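Local atomic coordinates of beta-hexosaminidase Amuc_2018 (Akkermansia muciniphila, PDB entry 6JEB), a protein that hydrolyses terminal non-reducing N-acetyl-D-hexosamine residues from N-acetyl-beta-D-hexosaminides, including N-glycans and chitobiose. Residues 99-104 against 400-405. Numbering follows the deposited sequence.
Sequences PARHFI and WAERLP. With ACM (acetamide), chain C.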
# COMPACT_ATOMS: atom_id res chain seq x y z
N PRO A 99 -2.27 -7.20 -7.54
CA PRO A 99 -2.23 -7.94 -8.81
C PRO A 99 -2.50 -9.42 -8.63
O PRO A 99 -2.84 -10.09 -9.62
CB PRO A 99 -0.81 -7.68 -9.33
CG PRO A 99 -0.00 -7.44 -8.07
CD PRO A 99 -0.94 -6.67 -7.16
N ALA A 100 -2.39 -9.95 -7.40
CA ALA A 100 -2.77 -11.35 -7.18
C ALA A 100 -4.22 -11.60 -7.57
O ALA A 100 -4.53 -12.61 -8.21
CB ALA A 100 -2.56 -11.72 -5.71
N ARG A 101 -5.12 -10.69 -7.20
CA ARG A 101 -6.53 -10.89 -7.52
C ARG A 101 -6.84 -10.55 -8.97
O ARG A 101 -7.57 -11.28 -9.64
CB ARG A 101 -7.41 -10.06 -6.58
CG ARG A 101 -7.80 -10.80 -5.29
CD ARG A 101 -6.57 -11.35 -4.53
NE ARG A 101 -7.00 -11.97 -3.28
CZ ARG A 101 -7.25 -11.29 -2.17
NH1 ARG A 101 -7.08 -9.97 -2.13
NH2 ARG A 101 -7.67 -11.93 -1.08
N HIS A 102 -6.30 -9.44 -9.48
CA HIS A 102 -6.41 -9.12 -10.90
C HIS A 102 -5.09 -8.52 -11.34
O HIS A 102 -4.66 -7.50 -10.79
CB HIS A 102 -7.57 -8.16 -11.20
CG HIS A 102 -8.89 -8.84 -11.32
ND1 HIS A 102 -9.81 -8.87 -10.28
CD2 HIS A 102 -9.46 -9.54 -12.34
CE1 HIS A 102 -10.87 -9.55 -10.66
NE2 HIS A 102 -10.69 -9.97 -11.90
N PHE A 103 -4.46 -9.16 -12.32
CA PHE A 103 -3.15 -8.74 -12.79
C PHE A 103 -3.21 -7.30 -13.30
O PHE A 103 -4.17 -6.90 -13.96
CB PHE A 103 -2.74 -9.67 -13.93
CG PHE A 103 -1.36 -9.43 -14.45
CD1 PHE A 103 -0.25 -9.69 -13.65
CD2 PHE A 103 -1.17 -8.93 -15.72
CE1 PHE A 103 1.03 -9.46 -14.12
CE2 PHE A 103 0.11 -8.70 -16.21
CZ PHE A 103 1.20 -8.97 -15.41
N ILE A 104 -2.17 -6.53 -12.98
CA ILE A 104 -2.07 -5.14 -13.43
C ILE A 104 -0.92 -5.07 -14.43
O ILE A 104 0.25 -5.21 -14.04
CB ILE A 104 -1.83 -4.17 -12.27
CG1 ILE A 104 -2.84 -4.40 -11.13
CG2 ILE A 104 -1.90 -2.73 -12.79
CD1 ILE A 104 -2.46 -3.66 -9.83
N TRP A 400 -7.71 -3.51 -2.52
CA TRP A 400 -7.90 -4.93 -2.79
C TRP A 400 -8.71 -5.12 -4.06
O TRP A 400 -9.64 -4.36 -4.34
CB TRP A 400 -8.64 -5.57 -1.62
CG TRP A 400 -7.91 -5.47 -0.31
CD1 TRP A 400 -8.19 -4.64 0.74
CD2 TRP A 400 -6.77 -6.24 0.08
NE1 TRP A 400 -7.30 -4.85 1.77
CE2 TRP A 400 -6.42 -5.84 1.39
CE3 TRP A 400 -6.02 -7.26 -0.54
CZ2 TRP A 400 -5.34 -6.39 2.08
CZ3 TRP A 400 -4.96 -7.81 0.15
CH2 TRP A 400 -4.63 -7.38 1.45
N ALA A 401 -8.35 -6.14 -4.84
CA ALA A 401 -8.83 -6.22 -6.21
C ALA A 401 -9.63 -7.48 -6.52
O ALA A 401 -9.77 -7.83 -7.70
CB ALA A 401 -7.69 -6.02 -7.21
N GLU A 402 -10.18 -8.16 -5.51
CA GLU A 402 -11.10 -9.26 -5.80
C GLU A 402 -12.10 -8.86 -6.87
O GLU A 402 -12.40 -9.63 -7.80
CB GLU A 402 -11.87 -9.70 -4.55
CG GLU A 402 -11.07 -10.44 -3.48
CD GLU A 402 -10.50 -9.51 -2.42
OE1 GLU A 402 -10.27 -8.33 -2.72
OE2 GLU A 402 -10.31 -9.97 -1.27
N ARG A 403 -12.63 -7.63 -6.78
CA ARG A 403 -13.71 -7.17 -7.63
C ARG A 403 -13.31 -5.99 -8.52
O ARG A 403 -14.18 -5.28 -9.03
CB ARG A 403 -14.93 -6.78 -6.78
CG ARG A 403 -15.51 -7.91 -5.97
CD ARG A 403 -16.32 -8.87 -6.84
NE ARG A 403 -17.06 -9.81 -6.01
CZ ARG A 403 -18.05 -10.58 -6.46
NH1 ARG A 403 -18.40 -10.53 -7.74
NH2 ARG A 403 -18.68 -11.39 -5.63
N LEU A 404 -12.01 -5.76 -8.73
CA LEU A 404 -11.54 -4.63 -9.53
C LEU A 404 -10.69 -5.17 -10.67
O LEU A 404 -9.48 -5.37 -10.52
CB LEU A 404 -10.79 -3.62 -8.68
CG LEU A 404 -11.60 -3.02 -7.53
CD1 LEU A 404 -10.72 -2.18 -6.61
CD2 LEU A 404 -12.78 -2.19 -8.06
N PRO A 405 -11.29 -5.41 -11.84
CA PRO A 405 -10.61 -6.21 -12.87
C PRO A 405 -9.65 -5.47 -13.79
O PRO A 405 -8.93 -6.14 -14.54
CB PRO A 405 -11.78 -6.81 -13.67
CG PRO A 405 -12.86 -5.76 -13.54
CD PRO A 405 -12.72 -5.20 -12.15
C1 ACM C . -6.55 -8.31 4.96
O ACM C . -7.43 -7.52 4.82
N ACM C . -6.83 -9.68 4.65
C2 ACM C . -5.16 -7.96 5.44
O HOH W 1 -10.13 -11.92 -7.93
O HOH W 2 -6.61 -7.31 -15.22
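R101 and E402 form a salt bridge face-on: OE2 of E402 lies over one face of the R101 guanidinium, 3.3 Å from NH2, an attraction of charges and not a directed hydrogen bond. This substrate-binding pair sits where the loops after the first and last strands of the family 20 TIM barrel, 92-97 and 392-399, meet beside the active site. The guanidinium's other polar partners, D98 at NH1, the active-site D130 at NH2 and Q132 at NE, would probably limit its rotation. At its edge, CE3 of W400 approaches NH1 to 3.3 Å; across the six-membered ring from CE3, CZ2 lies 3.6 Å from O of acetamide. Behind this polar cluster H102 fastens the loops, CG anti to the carbonyl carbon (chi1 -83°) and against P405 CA. Its ring edge meets the type I turn A401-L404, ND1 donating in plane to A401 O (2.8 Å, 169°). P405 CA makes a CH-pi contact over the ring face, 3.6 Å from the centroid and 15° off the normal. An alanine in place of H102 would probably cost A401 O its straight donor, leaving it the weak bond from L404 N within these loops, and open a gap against P405 CA and CB. Nearby, one water donates to both F103 O and P405 O.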